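PDB 6QE7: anti-sigma-I factor RsgI3 from Clostridium thermocellum, which probably holds the sigma factor SigI3 inactive until its extracellular tandem PA14 domains, the part described here, bind plant polysaccharide such as pectin. Local coordinates for residues F21-P26 against T36-I41; E55-E60 against K127-E132; A156-D161 against F169-D174; E208-H213 against Q276-E281. One frame throughout, in Å; residues are numbered along the deposited sequence.

Contact 1: residues F21-P26 against T36-I41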
# COMPACT_ATOMS: atom_id res chain seq x y z
N PHE A 21 -3.03 -9.50 8.70
CA PHE A 21 -2.75 -10.20 9.97
C PHE A 21 -1.23 -10.38 10.06
O PHE A 21 -0.54 -10.27 9.03
CB PHE A 21 -3.56 -11.49 10.09
CG PHE A 21 -3.11 -12.56 9.11
CD1 PHE A 21 -1.95 -13.30 9.32
CD2 PHE A 21 -3.76 -12.75 7.92
CE1 PHE A 21 -1.51 -14.24 8.39
CE2 PHE A 21 -3.32 -13.67 6.98
CZ PHE A 21 -2.18 -14.40 7.20
N VAL A 22 -0.75 -10.52 11.28
CA VAL A 22 0.63 -10.99 11.55
C VAL A 22 0.56 -12.43 12.10
O VAL A 22 -0.41 -12.76 12.80
CB VAL A 22 1.31 -10.01 12.52
CG1 VAL A 22 0.65 -10.01 13.89
CG2 VAL A 22 2.79 -10.26 12.64
N ARG A 23 1.55 -13.27 11.82
CA ARG A 23 1.64 -14.59 12.50
C ARG A 23 3.10 -14.98 12.52
O ARG A 23 3.91 -14.41 11.73
CB ARG A 23 0.81 -15.67 11.78
CG ARG A 23 1.41 -16.18 10.49
CD ARG A 23 0.48 -17.09 9.70
NE ARG A 23 1.04 -17.48 8.45
CZ ARG A 23 0.39 -18.12 7.47
NH1 ARG A 23 -0.91 -18.37 7.60
NH2 ARG A 23 1.02 -18.41 6.33
N ILE A 24 3.47 -15.84 13.44
CA ILE A 24 4.85 -16.36 13.45
C ILE A 24 4.84 -17.63 12.62
O ILE A 24 4.03 -18.48 12.93
CB ILE A 24 5.35 -16.53 14.89
CG1 ILE A 24 5.46 -15.14 15.51
CG2 ILE A 24 6.65 -17.31 14.95
CD1 ILE A 24 5.53 -15.15 17.03
N ASP A 25 5.63 -17.61 11.55
CA ASP A 25 5.90 -18.71 10.64
C ASP A 25 7.16 -19.37 11.16
O ASP A 25 8.21 -18.72 11.33
CB ASP A 25 6.02 -18.18 9.21
CG ASP A 25 4.74 -17.55 8.69
OD1 ASP A 25 3.67 -18.13 8.93
OD2 ASP A 25 4.79 -16.43 8.11
N PRO A 26 7.13 -20.68 11.40
CA PRO A 26 8.32 -21.35 11.94
C PRO A 26 9.49 -21.35 10.96
O PRO A 26 10.67 -21.27 11.37
CB PRO A 26 7.88 -22.81 12.20
CG PRO A 26 6.42 -22.94 11.77
CD PRO A 26 5.98 -21.58 11.22
N THR A 36 -3.56 -18.53 -1.88
CA THR A 36 -3.14 -17.48 -0.94
C THR A 36 -2.70 -18.17 0.34
O THR A 36 -3.01 -19.32 0.56
CB THR A 36 -4.34 -16.54 -0.75
OG1 THR A 36 -5.02 -17.19 0.31
CG2 THR A 36 -5.23 -16.39 -1.97
N PRO A 37 -1.95 -17.50 1.21
CA PRO A 37 -1.59 -18.06 2.50
C PRO A 37 -2.71 -18.29 3.54
O PRO A 37 -2.44 -18.76 4.59
CB PRO A 37 -0.67 -16.95 3.08
CG PRO A 37 -0.18 -16.15 1.84
CD PRO A 37 -1.44 -16.14 1.00
N ASP A 38 -3.91 -17.78 3.31
CA ASP A 38 -4.95 -17.75 4.36
C ASP A 38 -6.26 -17.30 3.73
O ASP A 38 -6.21 -16.46 2.81
CB ASP A 38 -4.59 -16.75 5.47
CG ASP A 38 -5.53 -16.83 6.66
OD1 ASP A 38 -5.25 -17.68 7.56
OD2 ASP A 38 -6.53 -16.08 6.68
N GLN A 39 -7.39 -17.76 4.21
CA GLN A 39 -8.70 -17.37 3.64
C GLN A 39 -8.90 -15.84 3.74
O GLN A 39 -9.70 -15.34 2.99
CB GLN A 39 -9.83 -18.07 4.39
CG GLN A 39 -10.01 -17.55 5.83
CD GLN A 39 -11.12 -18.33 6.52
OE1 GLN A 39 -11.82 -19.11 5.86
NE2 GLN A 39 -11.27 -18.15 7.83
N SER A 40 -8.25 -15.11 4.67
CA SER A 40 -8.40 -13.64 4.84
C SER A 40 -7.54 -12.88 3.80
O SER A 40 -7.67 -11.65 3.68
CB SER A 40 -8.08 -13.23 6.23
OG SER A 40 -6.71 -13.38 6.49
N ILE A 41 -6.69 -13.59 3.03
CA ILE A 41 -5.95 -12.99 1.90
C ILE A 41 -6.61 -13.35 0.58
O ILE A 41 -6.56 -14.54 0.13
CB ILE A 41 -4.48 -13.47 1.90
CG1 ILE A 41 -3.76 -13.01 3.17
CG2 ILE A 41 -3.74 -13.01 0.63
CD1 ILE A 41 -3.84 -11.51 3.47
O HOH W 1 0.03 -20.18 4.49
O HOH W 2 -3.65 -19.55 7.08
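Both Phe21 and Arg23 hold CG between the backbone N and the carbonyl carbon, the crowded position, with chi1 of 68° and 74°. CB of both residues points toward the 36-41 loop, and these torsions carry the ring and the guanidinium on to it. The Arg23 chain is extended from CG to NE, so its guanidinium reaches Pro37. Asp38 has CG anti to its backbone N (chi1 -172°), which turns its carboxylate forward, to Ser40. The Phe21 ring meets the loop obliquely. Its CD2 lies 3.3 Å from Ser40 OG, and its CE2 lies 3.7 Å from Asp38 CB. Ile41 CG1 adds an apolar contact to the same ring carbon, CE2. The direct polar link is weak: Arg23 NH1 donates to Pro37 O at 3.4 Å. Two waters bridge the same groups. One joins Arg23 NH2 to Pro37 O. The other donates to Pro37 O and to Asp38 OD1 and takes a weak bond from Arg23 NH1. Arg23 is held from behind by a salt bridge from NE to Asp25 OD1 at 2.8 Å, and Tyr10 OH bonds to NH2. Asp25 OD2 in turn takes bonds from Tyr10 OH and Trp50 NE1. The loop is braced from within. Asp38 OD2 accepts from Ser40 N at 2.8 Å and from Ser40 OG at 2.7 Å, both from above the carboxylate plane. Ser40 O bonds to Asn12, a calcium ligand. The arrangement is an Asx turn at Asp38 within a type I beta turn from Asp38 to Ile41, set against a strand of the first PA14 domain near one of its two calcium sites, the one that includes Asn12.

Contact 2: residues E55-E60 against K127-E132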
# COMPACT_ATOMS: atom_id res chain seq x y z
N GLU A 55 20.34 -17.16 13.41
CA GLU A 55 21.53 -17.57 14.22
C GLU A 55 22.26 -18.70 13.53
O GLU A 55 21.84 -19.85 13.54
CB GLU A 55 21.15 -17.94 15.64
CG GLU A 55 22.22 -18.70 16.39
CD GLU A 55 21.97 -18.71 17.89
OE1 GLU A 55 21.14 -17.88 18.35
OE2 GLU A 55 22.60 -19.55 18.59
N PRO A 56 23.35 -18.43 12.79
CA PRO A 56 24.05 -19.51 12.14
C PRO A 56 24.66 -20.46 13.20
O PRO A 56 24.87 -20.07 14.37
CB PRO A 56 25.14 -18.80 11.32
CG PRO A 56 25.35 -17.52 12.08
CD PRO A 56 24.01 -17.12 12.63
N ARG A 57 24.87 -21.72 12.80
CA ARG A 57 25.48 -22.71 13.73
C ARG A 57 27.02 -22.59 13.68
O ARG A 57 27.64 -22.86 14.73
CB ARG A 57 25.05 -24.13 13.34
CG ARG A 57 23.54 -24.39 13.33
CD ARG A 57 23.32 -25.61 12.44
NE ARG A 57 22.08 -26.32 12.73
CZ ARG A 57 21.04 -26.46 11.88
NH1 ARG A 57 21.08 -25.95 10.65
NH2 ARG A 57 19.96 -27.12 12.26
N TYR A 58 27.59 -22.22 12.51
CA TYR A 58 29.04 -22.19 12.18
C TYR A 58 29.55 -20.77 11.85
O TYR A 58 28.76 -19.95 11.34
CB TYR A 58 29.24 -23.12 11.01
CG TYR A 58 28.56 -24.46 11.14
CD1 TYR A 58 28.90 -25.38 12.13
CD2 TYR A 58 27.59 -24.84 10.23
CE1 TYR A 58 28.28 -26.61 12.22
CE2 TYR A 58 26.99 -26.09 10.28
CZ TYR A 58 27.33 -26.98 11.28
OH TYR A 58 26.68 -28.18 11.30
N SER A 59 30.81 -20.43 12.18
CA SER A 59 31.48 -19.17 11.71
C SER A 59 32.01 -19.44 10.30
O SER A 59 33.08 -20.06 10.18
CB SER A 59 32.59 -18.72 12.61
OG SER A 59 32.08 -18.37 13.88
N GLU A 60 31.26 -19.09 9.25
CA GLU A 60 31.59 -19.50 7.85
C GLU A 60 31.01 -18.52 6.82
O GLU A 60 30.26 -17.59 7.20
CB GLU A 60 31.08 -20.90 7.50
CG GLU A 60 31.44 -21.92 8.55
CD GLU A 60 31.26 -23.37 8.20
OE1 GLU A 60 30.68 -23.74 7.11
OE2 GLU A 60 31.76 -24.16 9.01
N LYS A 127 30.16 -24.32 4.36
CA LYS A 127 31.13 -25.42 4.22
C LYS A 127 30.50 -26.63 4.92
O LYS A 127 30.30 -27.61 4.23
CB LYS A 127 32.47 -25.02 4.82
CG LYS A 127 33.59 -25.92 4.34
CD LYS A 127 34.96 -25.40 4.70
CE LYS A 127 35.11 -25.14 6.18
NZ LYS A 127 36.12 -24.09 6.40
N SER A 128 30.15 -26.49 6.20
CA SER A 128 29.51 -27.47 7.13
C SER A 128 27.96 -27.51 7.11
O SER A 128 27.37 -28.50 7.60
CB SER A 128 29.96 -27.20 8.52
OG SER A 128 31.20 -26.56 8.49
N GLN A 129 27.25 -26.49 6.62
CA GLN A 129 25.76 -26.55 6.58
C GLN A 129 25.30 -27.02 5.21
O GLN A 129 25.39 -26.27 4.21
CB GLN A 129 25.12 -25.23 6.92
CG GLN A 129 23.61 -25.30 6.84
CD GLN A 129 23.08 -26.16 7.95
OE1 GLN A 129 23.24 -25.84 9.13
NE2 GLN A 129 22.44 -27.24 7.56
N GLN A 130 24.80 -28.23 5.17
CA GLN A 130 24.16 -28.78 3.98
C GLN A 130 22.95 -27.90 3.67
O GLN A 130 22.30 -27.42 4.61
CB GLN A 130 23.74 -30.23 4.18
CG GLN A 130 23.29 -30.91 2.89
CD GLN A 130 22.69 -32.26 3.23
OE1 GLN A 130 22.48 -32.58 4.40
NE2 GLN A 130 22.41 -33.06 2.21
N LYS A 131 22.72 -27.71 2.39
CA LYS A 131 21.73 -26.74 1.94
C LYS A 131 20.41 -27.21 2.52
O LYS A 131 20.05 -28.32 2.19
CB LYS A 131 21.67 -26.70 0.42
CG LYS A 131 20.83 -25.56 -0.13
CD LYS A 131 20.56 -25.71 -1.60
CE LYS A 131 19.82 -24.53 -2.19
NZ LYS A 131 19.72 -24.64 -3.67
N GLU A 132 19.78 -26.41 3.38
CA GLU A 132 18.41 -26.71 3.85
C GLU A 132 17.59 -25.43 3.84
O GLU A 132 18.21 -24.36 3.85
CB GLU A 132 18.56 -27.31 5.26
CG GLU A 132 19.36 -26.45 6.20
CD GLU A 132 19.39 -26.86 7.67
OE1 GLU A 132 19.02 -27.99 7.95
OE2 GLU A 132 19.81 -26.03 8.56
O HOH W 3 23.80 -22.90 10.10
O HOH W 4 18.77 -28.40 10.41
O HOH W 5 34.90 -23.78 8.98
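Tyr58 lays one ring face over Ser128 CB, a CH-pi contact with CB 3.7 Å from the ring centroid. Arg57 CB sits over the opposite face, so the ring is clamped between the two. Gln129 CB meets the ring at its edge. Glu60 then grips Ser128 with both carboxylate oxygens. Glu60 OE1 accepts from Ser128 N at 2.9 Å in a nearly straight bond (171°), and Ser128 OG donates to Glu60 OE2 at 2.5 Å. Each oxygen uses its syn lone pair. On the other flank, the extended Arg57 chain meets Glu132 tip to tip. Arg57 NH1 makes a very short salt bridge of 2.4 Å to Glu132 OE2, in the guanidinium plane. Arg57 NH1 also donates to Gln129 OE1 at 2.6 Å, from above the amide plane. Water 4 joins Arg57 NH2 to Glu132 OE1. Gln129 is bent at chi2 (70°), and its NE2 bonds to Gln130 O, which helps to fix the rotation of the amide, with OE1 turned to Arg57. Trp124 NE1 also donates to Glu132 OE2. The contact lies at the surface of the first PA14 domain. It joins the loop between strands 53-54 and 60-69 to the loop between strands 119-125 and 132-133, beside the pairing of strands 60-69 and 119-125.

Contact 3: residues A156-D161 against F169-D174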
# COMPACT_ATOMS: atom_id res chain seq x y z
N ALA A 156 -8.86 15.22 5.33
CA ALA A 156 -9.44 16.47 4.82
C ALA A 156 -8.97 17.58 5.74
O ALA A 156 -9.04 17.41 6.98
CB ALA A 156 -10.94 16.37 4.77
N GLU A 157 -8.41 18.61 5.13
CA GLU A 157 -8.24 19.93 5.77
C GLU A 157 -9.30 20.87 5.22
O GLU A 157 -9.33 21.10 3.96
CB GLU A 157 -6.81 20.38 5.57
CG GLU A 157 -5.77 19.30 5.81
CD GLU A 157 -4.42 19.68 5.18
OE1 GLU A 157 -4.28 19.57 3.96
OE2 GLU A 157 -3.55 20.20 5.91
N TYR A 158 -10.10 21.47 6.11
CA TYR A 158 -11.13 22.49 5.75
C TYR A 158 -10.60 23.89 6.05
O TYR A 158 -10.10 24.14 7.14
CB TYR A 158 -12.43 22.23 6.48
CG TYR A 158 -13.11 21.04 5.92
CD1 TYR A 158 -12.61 19.77 6.10
CD2 TYR A 158 -14.25 21.17 5.17
CE1 TYR A 158 -13.28 18.66 5.61
CE2 TYR A 158 -14.90 20.08 4.63
CZ TYR A 158 -14.39 18.81 4.80
OH TYR A 158 -15.01 17.73 4.22
N TYR A 159 -10.70 24.78 5.07
CA TYR A 159 -10.21 26.17 5.17
C TYR A 159 -11.36 27.17 5.16
O TYR A 159 -12.36 26.96 4.45
CB TYR A 159 -9.22 26.47 4.04
CG TYR A 159 -7.97 25.65 4.16
CD1 TYR A 159 -7.93 24.38 3.62
CD2 TYR A 159 -6.88 26.10 4.87
CE1 TYR A 159 -6.78 23.60 3.71
CE2 TYR A 159 -5.71 25.36 4.93
CZ TYR A 159 -5.69 24.09 4.38
OH TYR A 159 -4.62 23.28 4.41
N GLY A 160 -11.14 28.29 5.87
CA GLY A 160 -12.09 29.42 5.97
C GLY A 160 -11.84 30.49 4.94
O GLY A 160 -12.27 31.62 5.14
N ASP A 161 -11.33 30.13 3.77
CA ASP A 161 -11.23 31.06 2.62
C ASP A 161 -11.19 30.24 1.34
O ASP A 161 -11.12 29.01 1.43
CB ASP A 161 -9.96 31.89 2.83
CG ASP A 161 -8.72 30.99 2.97
OD1 ASP A 161 -8.41 30.24 2.02
OD2 ASP A 161 -8.10 31.01 4.06
N PHE A 169 -10.20 23.15 10.51
CA PHE A 169 -10.25 21.82 11.16
C PHE A 169 -9.82 20.75 10.14
O PHE A 169 -9.84 20.96 8.93
CB PHE A 169 -11.62 21.54 11.80
CG PHE A 169 -12.79 21.47 10.84
CD1 PHE A 169 -13.10 20.28 10.20
CD2 PHE A 169 -13.56 22.60 10.54
CE1 PHE A 169 -14.13 20.21 9.27
CE2 PHE A 169 -14.62 22.52 9.65
CZ PHE A 169 -14.89 21.33 9.00
N THR A 170 -9.41 19.62 10.69
CA THR A 170 -9.04 18.38 9.98
C THR A 170 -10.02 17.33 10.45
O THR A 170 -10.38 17.34 11.62
CB THR A 170 -7.62 17.92 10.34
OG1 THR A 170 -6.73 18.88 9.76
CG2 THR A 170 -7.29 16.53 9.85
N ARG A 171 -10.43 16.47 9.53
CA ARG A 171 -11.11 15.21 9.88
C ARG A 171 -10.85 14.22 8.73
O ARG A 171 -10.33 14.63 7.65
CB ARG A 171 -12.60 15.46 10.06
CG ARG A 171 -13.23 16.00 8.79
CD ARG A 171 -14.67 16.36 8.98
NE ARG A 171 -15.35 16.64 7.72
CZ ARG A 171 -16.46 17.40 7.62
NH1 ARG A 171 -16.93 18.00 8.69
NH2 ARG A 171 -17.07 17.58 6.45
N ILE A 172 -11.30 12.99 8.92
CA ILE A 172 -11.32 11.98 7.84
C ILE A 172 -12.71 11.91 7.22
O ILE A 172 -13.66 11.63 7.91
CB ILE A 172 -10.82 10.65 8.41
CG1 ILE A 172 -9.34 10.79 8.82
CG2 ILE A 172 -11.04 9.56 7.37
CD1 ILE A 172 -8.84 9.69 9.68
N ASP A 173 -12.80 12.22 5.94
CA ASP A 173 -14.03 12.09 5.12
C ASP A 173 -14.01 10.66 4.55
O ASP A 173 -12.92 10.18 4.11
CB ASP A 173 -14.05 13.24 4.12
CG ASP A 173 -14.35 14.60 4.74
OD1 ASP A 173 -14.85 14.62 5.85
OD2 ASP A 173 -14.06 15.66 4.10
N ASP A 174 -15.11 9.95 4.63
CA ASP A 174 -15.24 8.56 4.13
C ASP A 174 -15.04 8.53 2.62
O ASP A 174 -14.59 7.53 2.08
CB ASP A 174 -16.61 7.99 4.50
CG ASP A 174 -16.72 7.77 5.99
OD1 ASP A 174 -15.68 7.96 6.72
OD2 ASP A 174 -17.85 7.43 6.44
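Ala156 and Arg171 form an antiparallel hydrogen-bonded pair. Ala156 N donates to Arg171 O at 2.8 Å, and Arg171 N returns a bond to Ala156 O at 3.1 Å. Tyr158 N donates to Phe169 O at 2.9 Å, nearly along the C=O axis. Between them, Glu157 and Thr170 make a non-hydrogen-bonded pair on the other face of the sheet. Tyr158 and Phe169 share a face with Ala156 and Arg171. Their rings are nearly parallel (11°) but slid apart, with centroids 4.8 Å from each other. Tyr158 CB therefore rests over the Phe169 face, offset toward the rim. The Arg171 guanidinium lies off-centre over the Tyr158 ring, a cation-pi contact of 4.3 Å from CZ to the centroid. Asp173 positions that guanidinium: its OD1 accepts from Arg171 NE at 2.8 Å on the syn lone pair. Asp173 OD2 takes a bond from Trp198 NE1. Further out, Phe178, Trp180, Pro185, Val186 and Val196 pack against Tyr158. On the far face, Glu157 OE1 forms a salt bridge with Arg197. The arrangement is a beta hairpin of strands 154-159 and 167-173, at the edge of one of the two antiparallel sheets of the second PA14 domain.

Contact 4: residues E208-H213 against Q276-E281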
# COMPACT_ATOMS: atom_id res chain seq x y z
N GLU A 208 -5.31 -0.87 -15.79
CA GLU A 208 -5.70 -0.23 -17.07
C GLU A 208 -5.82 1.30 -16.92
O GLU A 208 -5.46 1.87 -15.83
CB GLU A 208 -7.06 -0.72 -17.57
CG GLU A 208 -8.17 -0.66 -16.56
CD GLU A 208 -9.37 -1.51 -17.00
OE1 GLU A 208 -9.14 -2.53 -17.67
OE2 GLU A 208 -10.51 -1.22 -16.58
N GLU A 209 -6.32 1.94 -17.97
CA GLU A 209 -6.35 3.41 -17.98
C GLU A 209 -7.61 3.79 -17.20
O GLU A 209 -8.69 3.35 -17.57
CB GLU A 209 -6.26 4.01 -19.38
CG GLU A 209 -6.22 5.52 -19.34
CD GLU A 209 -5.99 6.22 -20.68
OE1 GLU A 209 -6.77 6.06 -21.67
OE2 GLU A 209 -5.02 6.99 -20.71
N TYR A 210 -7.44 4.52 -16.10
CA TYR A 210 -8.61 5.02 -15.37
C TYR A 210 -8.91 6.41 -15.87
O TYR A 210 -7.98 7.16 -16.32
CB TYR A 210 -8.37 4.94 -13.85
CG TYR A 210 -8.76 3.62 -13.25
CD1 TYR A 210 -8.02 2.46 -13.47
CD2 TYR A 210 -9.92 3.51 -12.53
CE1 TYR A 210 -8.44 1.23 -13.00
CE2 TYR A 210 -10.32 2.30 -12.01
CZ TYR A 210 -9.59 1.15 -12.25
OH TYR A 210 -10.03 -0.04 -11.71
N THR A 211 -10.14 6.81 -15.63
CA THR A 211 -10.62 8.19 -15.81
C THR A 211 -11.22 8.62 -14.49
O THR A 211 -12.10 7.91 -13.97
CB THR A 211 -11.67 8.33 -16.92
OG1 THR A 211 -11.11 7.82 -18.11
CG2 THR A 211 -12.07 9.77 -17.19
N PHE A 212 -10.71 9.71 -13.94
CA PHE A 212 -11.33 10.33 -12.75
C PHE A 212 -12.19 11.47 -13.28
O PHE A 212 -11.85 12.06 -14.30
CB PHE A 212 -10.30 10.76 -11.70
CG PHE A 212 -9.61 9.57 -11.10
CD1 PHE A 212 -8.57 8.96 -11.78
CD2 PHE A 212 -10.04 9.02 -9.91
CE1 PHE A 212 -7.99 7.79 -11.29
CE2 PHE A 212 -9.44 7.89 -9.41
CZ PHE A 212 -8.41 7.27 -10.10
N HIS A 213 -13.31 11.67 -12.61
CA HIS A 213 -14.37 12.63 -12.99
C HIS A 213 -14.66 13.45 -11.75
O HIS A 213 -14.69 12.84 -10.66
CB HIS A 213 -15.62 11.91 -13.44
CG HIS A 213 -15.44 10.84 -14.44
ND1 HIS A 213 -15.71 11.02 -15.78
CD2 HIS A 213 -15.12 9.52 -14.28
CE1 HIS A 213 -15.53 9.88 -16.42
NE2 HIS A 213 -15.20 8.93 -15.49
N GLN A 276 -12.37 0.70 -18.43
CA GLN A 276 -13.06 -0.24 -19.34
C GLN A 276 -13.85 -1.26 -18.51
O GLN A 276 -14.91 -1.64 -18.92
CB GLN A 276 -12.12 -1.04 -20.22
CG GLN A 276 -12.92 -2.21 -20.76
CD GLN A 276 -12.31 -2.79 -22.00
OE1 GLN A 276 -11.18 -2.45 -22.37
NE2 GLN A 276 -13.09 -3.68 -22.60
N ARG A 277 -13.35 -1.70 -17.35
CA ARG A 277 -14.05 -2.71 -16.55
C ARG A 277 -14.64 -2.10 -15.31
O ARG A 277 -15.42 -2.80 -14.70
CB ARG A 277 -13.11 -3.81 -16.08
CG ARG A 277 -12.68 -4.80 -17.14
CD ARG A 277 -11.51 -5.69 -16.63
NE ARG A 277 -10.19 -5.08 -16.78
CZ ARG A 277 -9.03 -5.61 -16.38
NH1 ARG A 277 -8.99 -6.78 -15.81
NH2 ARG A 277 -7.91 -4.95 -16.53
N GLN A 278 -14.23 -0.89 -14.92
CA GLN A 278 -14.91 -0.22 -13.79
C GLN A 278 -16.04 0.68 -14.30
O GLN A 278 -15.71 1.75 -14.90
CB GLN A 278 -13.95 0.67 -12.98
CG GLN A 278 -14.68 1.37 -11.85
CD GLN A 278 -15.24 0.39 -10.86
OE1 GLN A 278 -14.49 -0.24 -10.09
NE2 GLN A 278 -16.55 0.28 -10.84
N LYS A 279 -17.29 0.33 -13.98
CA LYS A 279 -18.47 1.18 -14.33
C LYS A 279 -18.44 2.46 -13.47
O LYS A 279 -18.08 2.40 -12.25
CB LYS A 279 -19.81 0.46 -14.13
CG LYS A 279 -20.48 -0.09 -15.39
CD LYS A 279 -19.71 -1.21 -16.09
CE LYS A 279 -19.62 -1.01 -17.59
NZ LYS A 279 -18.38 -1.61 -18.13
N LYS A 280 -18.79 3.58 -14.09
CA LYS A 280 -18.68 4.93 -13.48
C LYS A 280 -19.36 4.92 -12.13
O LYS A 280 -20.45 4.43 -12.02
CB LYS A 280 -19.25 6.05 -14.33
CG LYS A 280 -18.97 7.48 -13.85
CD LYS A 280 -18.77 8.47 -14.99
CE LYS A 280 -20.05 8.87 -15.65
NZ LYS A 280 -20.29 10.31 -15.43
N GLU A 281 -18.64 5.39 -11.11
CA GLU A 281 -19.22 5.49 -9.77
C GLU A 281 -18.45 6.55 -8.99
O GLU A 281 -17.28 6.84 -9.33
CB GLU A 281 -19.24 4.10 -9.12
CG GLU A 281 -17.85 3.48 -8.94
CD GLU A 281 -17.76 2.23 -8.06
OE1 GLU A 281 -18.82 1.64 -7.74
OE2 GLU A 281 -16.61 1.85 -7.68
O HOH W 6 -9.83 1.28 -18.89
O HOH W 7 -11.80 0.13 -9.79
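Glu208 uses both oxygens on the 276-281 loop. Glu208 OE1 takes two bonds from Arg277, one from NE and one from NH2, each 2.9 Å. The oxygen lies in the guanidinium plane, but the two nitrogens reach it from above the carboxylate plane. This is a side-on salt bridge to a single oxygen. The other oxygen serves the backbone: Arg277 N donates to Glu208 OE2 at 3.0 Å on the syn lone pair. Ser275 OG also bonds to OE2, so this oxygen has two partners. Gln276 N is satisfied by water 6, which accepts from it and donates to Glu209 O. Water 7 donates to Gln278 OE1 at 2.7 Å and also bonds Tyr210 OH. Tyr210 OH has a further partner in Tyr206 N. The Gln278 chain bends at chi2 (63°), and NE2 donates to Lys279 O at 3.0 Å, so both ends of this buried amide are satisfied. Gln278 N bonds to Ser275 OG. At the other end, Lys280 CD sits over the centre of one His213 face, a CH-pi contact 3.7 Å from the centroid. Thr211 CG2 covers the opposite face, toward its rim, and NE2 of His213 bonds to Ser274 OG. Strand 208-216 runs between strands 240-248 and 268-274 in one sheet of the second PA14 domain, and the loop leaving strand 268-274 folds back over it before strand 281-282.

The four contacts follow one another along the chain, and none nests in or crosses another. Contact 1 closes a short loop of nine residues early in the first PA14 domain, tying strand 19-25 to the loop before strand 46-51. Contact 2 closes a much longer loop of 66 residues in the same domain, about 28 Å from contact 1 between centres. The chain then enters the second domain. Contact 3 joins the two arms of its first hairpin across seven residues. Contact 4 spans 62 residues and links strand 208-216 to the loop after strand 268-274. Contacts 2 and 3 lie on opposite sides of the chain's centre, with centres about 57 Å apart.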